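PDB 6PYO: cDNA FLJ56608, highly similar to Homo sapiens chloride channel, calcium activated, family member 1 (CLCA1), mRNA, which probably regulates calcium-activated chloride conductance and mucus production by goblet cells, this chain being its metal-binding von Willebrand factor type A domain. Local coordinates for residues L11-S16 with V110-G115; S16-T21 with G83-C88. All coordinates share one frame; numbering follows the deposited sequence.

Contact 1. Residues L11-S16 with V110-G115; sequences LVLDKS and VLLTDG. With CA (calcium ion), chain C.
V12 pairs with L111 across two neighbouring parallel strands, 11-14 and 110-113, at the centre of the von Willebrand factor A sheet, whose C-terminal edge carries the metal ion-dependent adhesion site. The strand axes diverge by only 8°. Three backbone bonds join them: V12 N gives to V110 O, L112 N to V12 O, and D14 N to L112 O at 3.0 Å.

The apolar contacts fall on both faces. CG1 of V12 meets CD1 of L111 at 3.8 Å, on the face covered by helix 87-99. On the other, L13 and L112 lie side by side, CD2 to CD1 at 3.6 Å, beneath L28 of helix 24-39.

Side-chain polar contacts gather at the C-terminal ends of the strands. With CG anti to its backbone N (chi1 -171°), D14 turns OD1 to S16 and OD2 to T113. OD1 takes S16 N in an Asx turn and also S16 OG, the latter on its syn lone pair. An alanine here would probably leave the calcium-binding S16 OG and the T113 hydroxyl without the carboxylate that accepts from both. T113 OG1 donates to the anti lone pair of D14 OD2 at 2.5 Å, and itself accepts from G115 N.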
loop_
_atom_site.group_PDB
_atom_site.type_symbol
_atom_site.label_atom_id
_atom_site.label_comp_id
_atom_site.label_asym_id
_atom_site.label_seq_id
_atom_site.Cartn_x
_atom_site.Cartn_y
_atom_site.Cartn_z
ATOM N N LEU A 11 -3.188 1.518 1.993
ATOM C CA LEU A 11 -2.670 1.578 0.643
ATOM C C LEU A 11 -1.280 2.193 0.685
ATOM O O LEU A 11 -1.068 3.254 1.296
ATOM C CB LEU A 11 -3.587 2.420 -0.243
ATOM C CG LEU A 11 -4.738 1.758 -0.937
ATOM C CD1 LEU A 11 -5.455 0.907 0.133
ATOM C CD2 LEU A 11 -5.676 2.738 -1.591
ATOM N N VAL A 12 -0.334 1.531 0.042
ATOM C CA VAL A 12 1.027 2.025 -0.103
ATOM C C VAL A 12 1.306 2.084 -1.598
ATOM O O VAL A 12 1.331 1.050 -2.286
ATOM C CB VAL A 12 2.033 1.154 0.648
ATOM C CG1 VAL A 12 3.424 1.726 0.488
ATOM C CG2 VAL A 12 1.652 1.124 2.123
ATOM N N LEU A 13 1.436 3.305 -2.109
ATOM C CA LEU A 13 1.292 3.561 -3.534
ATOM C C LEU A 13 2.601 4.137 -4.066
ATOM O O LEU A 13 3.018 5.219 -3.645
ATOM C CB LEU A 13 0.136 4.522 -3.784
ATOM C CG LEU A 13 -1.202 4.065 -3.203
ATOM C CD1 LEU A 13 -2.231 5.125 -3.448
ATOM C CD2 LEU A 13 -1.622 2.747 -3.803
ATOM N N ASP A 14 3.183 3.456 -5.039
ATOM C CA ASP A 14 4.426 3.874 -5.682
ATOM C C ASP A 14 4.134 4.989 -6.679
ATOM O O ASP A 14 3.438 4.766 -7.680
ATOM C CB ASP A 14 5.020 2.643 -6.352
ATOM C CG ASP A 14 6.423 2.866 -6.889
ATOM O OD1 ASP A 14 6.793 4.033 -7.151
ATOM O OD2 ASP A 14 7.112 1.838 -7.062
ATOM N N LYS A 15 4.623 6.210 -6.389
ATOM C CA LYS A 15 4.526 7.319 -7.330
ATOM C C LYS A 15 5.902 7.721 -7.878
ATOM O O LYS A 15 6.081 8.867 -8.314
ATOM C CB LYS A 15 3.823 8.533 -6.698
ATOM C CG LYS A 15 4.511 9.047 -5.424
ATOM C CD LYS A 15 4.512 10.553 -5.282
ATOM C CE LYS A 15 5.102 11.276 -6.484
ATOM N NZ LYS A 15 6.579 11.454 -6.378
ATOM N N SER A 16 6.876 6.808 -7.862
ATOM C CA SER A 16 8.244 7.113 -8.267
ATOM C C SER A 16 8.324 7.305 -9.777
ATOM O O SER A 16 7.386 7.012 -10.516
ATOM C CB SER A 16 9.186 6.003 -7.806
ATOM O OG SER A 16 8.916 4.755 -8.445
ATOM N N VAL A 110 -1.786 -2.870 1.121
ATOM C CA VAL A 110 -1.949 -3.098 -0.312
ATOM C C VAL A 110 -0.822 -2.293 -0.971
ATOM O O VAL A 110 -0.882 -1.056 -1.034
ATOM C CB VAL A 110 -3.336 -2.687 -0.822
ATOM C CG1 VAL A 110 -3.443 -2.917 -2.325
ATOM C CG2 VAL A 110 -4.446 -3.520 -0.089
ATOM N N LEU A 111 0.199 -2.992 -1.448
ATOM C CA LEU A 111 1.398 -2.398 -2.047
ATOM C C LEU A 111 1.259 -2.414 -3.561
ATOM O O LEU A 111 1.320 -3.480 -4.191
ATOM C CB LEU A 111 2.644 -3.164 -1.615
ATOM C CG LEU A 111 3.995 -2.650 -2.137
ATOM C CD1 LEU A 111 4.118 -1.145 -1.885
ATOM C CD2 LEU A 111 5.101 -3.422 -1.442
ATOM N N LEU A 112 1.047 -1.239 -4.150
ATOM C CA LEU A 112 0.879 -1.124 -5.592
ATOM C C LEU A 112 2.189 -0.517 -6.125
ATOM O O LEU A 112 2.535 0.640 -5.806
ATOM C CB LEU A 112 -0.352 -0.286 -5.957
ATOM C CG LEU A 112 -1.713 -0.758 -5.379
ATOM C CD1 LEU A 112 -2.892 0.075 -5.841
ATOM C CD2 LEU A 112 -1.999 -2.194 -5.722
ATOM N N THR A 113 2.944 -1.307 -6.879
ATOM C CA THR A 113 4.261 -0.816 -7.306
ATOM C C THR A 113 4.703 -1.556 -8.549
ATOM O O THR A 113 4.258 -2.685 -8.803
ATOM C CB THR A 113 5.317 -1.015 -6.205
ATOM O OG1 THR A 113 6.619 -0.600 -6.642
ATOM C CG2 THR A 113 5.396 -2.516 -5.860
ATOM N N ASP A 114 5.641 -0.931 -9.306
ATOM C CA ASP A 114 6.317 -1.688 -10.362
ATOM C C ASP A 114 7.402 -2.607 -9.806
ATOM O O ASP A 114 7.926 -3.453 -10.542
ATOM C CB ASP A 114 6.897 -0.771 -11.470
ATOM C CG ASP A 114 7.932 0.235 -10.989
ATOM O OD1 ASP A 114 8.657 0.030 -10.001
ATOM O OD2 ASP A 114 8.016 1.270 -11.658
ATOM N N GLY A 115 7.755 -2.472 -8.531
ATOM C CA GLY A 115 8.693 -3.378 -7.904
ATOM C C GLY A 115 10.150 -3.180 -8.255
ATOM O O GLY A 115 10.984 -3.987 -7.835
HETATM CA CA CA C . 10.647 3.359 -9.186
HETATM O O HOH W 1 12.598 2.084 -9.773
HETATM O O HOH W 2 9.285 1.617 -8.343
#

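Contact 2. Residues S16-T21 with G83-C88; sequences SGSMAT and GGTSIC. With CA (calcium ion), chain C.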
loop_
_atom_site.group_PDB
_atom_site.type_symbol
_atom_site.label_atom_id
_atom_site.label_comp_id
_atom_site.label_asym_id
_atom_site.label_seq_id
_atom_site.Cartn_x
_atom_site.Cartn_y
_atom_site.Cartn_z
ATOM N N SER A 16 6.876 6.808 -7.862
ATOM C CA SER A 16 8.244 7.113 -8.267
ATOM C C SER A 16 8.324 7.305 -9.777
ATOM O O SER A 16 7.386 7.012 -10.516
ATOM C CB SER A 16 9.186 6.003 -7.806
ATOM O OG SER A 16 8.916 4.755 -8.445
ATOM N N GLY A 17 9.494 7.778 -10.246
ATOM C CA GLY A 17 9.624 8.122 -11.655
ATOM C C GLY A 17 9.415 6.955 -12.600
ATOM O O GLY A 17 8.872 7.129 -13.696
ATOM N N SER A 18 9.869 5.753 -12.210
ATOM C CA SER A 18 9.654 4.583 -13.059
ATOM C C SER A 18 8.183 4.371 -13.350
ATOM O O SER A 18 7.835 3.793 -14.382
ATOM C CB SER A 18 10.214 3.304 -12.429
ATOM O OG SER A 18 9.748 3.081 -11.104
ATOM N N MET A 19 7.307 4.784 -12.433
ATOM C CA MET A 19 5.879 4.590 -12.624
ATOM C C MET A 19 5.338 5.424 -13.770
ATOM O O MET A 19 4.214 5.174 -14.216
ATOM C CB MET A 19 5.148 4.910 -11.314
ATOM C CG MET A 19 5.459 3.904 -10.214
ATOM S SD MET A 19 4.810 2.234 -10.583
ATOM C CE MET A 19 3.083 2.549 -10.259
ATOM N N ALA A 20 6.116 6.397 -14.268
ATOM C CA ALA A 20 5.701 7.153 -15.442
ATOM C C ALA A 20 5.760 6.302 -16.700
ATOM O O ALA A 20 5.146 6.665 -17.705
ATOM C CB ALA A 20 6.571 8.405 -15.611
ATOM N N THR A 21 6.465 5.175 -16.663
ATOM C CA THR A 21 6.577 4.319 -17.837
ATOM C C THR A 21 5.226 3.737 -18.218
ATOM O O THR A 21 4.458 3.301 -17.355
ATOM C CB THR A 21 7.532 3.155 -17.582
ATOM O OG1 THR A 21 8.797 3.635 -17.172
ATOM C CG2 THR A 21 7.713 2.309 -18.842
ATOM N N GLY A 83 10.548 11.125 -8.900
ATOM C CA GLY A 83 11.363 10.896 -7.726
ATOM C C GLY A 83 11.889 9.480 -7.700
ATOM O O GLY A 83 11.678 8.676 -8.612
ATOM N N GLY A 84 12.626 9.193 -6.639
ATOM C CA GLY A 84 13.237 7.895 -6.496
ATOM C C GLY A 84 12.286 6.916 -5.836
ATOM O O GLY A 84 11.112 7.194 -5.587
ATOM N N THR A 85 12.828 5.752 -5.532
ATOM C CA THR A 85 12.053 4.603 -5.115
ATOM C C THR A 85 12.547 4.114 -3.762
ATOM O O THR A 85 13.732 3.816 -3.611
ATOM C CB THR A 85 12.155 3.479 -6.124
ATOM O OG1 THR A 85 11.703 3.940 -7.404
ATOM C CG2 THR A 85 11.249 2.312 -5.671
ATOM N N SER A 86 11.624 4.003 -2.785
ATOM C CA SER A 86 11.923 3.282 -1.545
ATOM C C SER A 86 10.633 2.607 -1.047
ATOM O O SER A 86 9.840 3.201 -0.313
ATOM C CB SER A 86 12.522 4.208 -0.496
ATOM O OG SER A 86 12.751 3.503 0.712
ATOM N N ILE A 87 10.453 1.344 -1.442
ATOM C CA ILE A 87 9.332 0.568 -0.916
ATOM C C ILE A 87 9.373 0.579 0.601
ATOM O O ILE A 87 8.346 0.749 1.271
ATOM C CB ILE A 87 9.341 -0.863 -1.485
ATOM C CG1 ILE A 87 8.914 -0.790 -2.952
ATOM C CG2 ILE A 87 8.424 -1.747 -0.642
ATOM C CD1 ILE A 87 8.918 -2.096 -3.682
ATOM N N CYS A 88 10.571 0.430 1.170
ATOM C CA CYS A 88 10.684 0.297 2.614
ATOM C C CYS A 88 10.241 1.557 3.323
ATOM O O CYS A 88 9.605 1.473 4.381
ATOM C CB CYS A 88 12.112 -0.090 3.018
ATOM S SG CYS A 88 12.453 -1.871 2.723
HETATM CA CA CA C . 10.647 3.359 -9.186
HETATM O O HOH W 1 12.598 2.084 -9.773
HETATM O O HOH W 2 9.285 1.617 -8.343
#
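The backbones of 16-21 and 83-88 come together at G17 N and G83 O, a 2.9 Å hydrogen bond whose donor sits 28° out of the carbonyl plane, just where 17-20 winds into a short 3-10 turn. G83 has a positive phi, at which a side chain would jam against the preceding carbonyl oxygen.

Beside this bond the side chains meet through calcium. S16 OG binds the ion at 2.3 Å, S18 OG from two residues further along at 2.1 Å, and T85 OG1 from the other loop. Both serine hydroxyls stand between their own backbone N and carbonyl carbon (chi1 65° and 53°), which brings them to the same ion. T85 reaches it with OG1 anti to the carbonyl carbon. S16 OG and T85 OG1 come within 3.1 Å of each other as fellow ligands, and CB of S16 packs on G84 O at 3.2 Å. Two waters, each 2.4 Å from the metal, add to the three hydroxyls.

This is the DxSxS and threonine pattern of a metal ion-dependent adhesion site. Outside the two loops, D114 OD2 is hydrogen-bonded to S18 OG, and with D14 it supplies second-shell carboxylates. The ligands from this chain and its waters are all uncharged groups, which would probably leave the calcium rather electrophilic, consistent with a site that could accept an acidic ligand, as in other adhesion sites of this kind.

In the fold
Contact 1 and contact 2 have centres about 8 Å apart and share S16, where strand 8-14 gives way to the metal-binding loop. Along the chain both segments of contact 2 fall between the two strands of contact 1: the order is 11-16, 16-21, 83-88, then 110-115. Helix 87-99 leads from the T85 loop to strand 108-113, and I87 packs back on L111. Contact 1 lies in the buried sheet, near the centre of the chain, whereas contact 2 sits at the surface. M19 packs against both D14 and D114. The geometry is consistent with central strands whose ends set the loops around the calcium at the surface of this VWA domain.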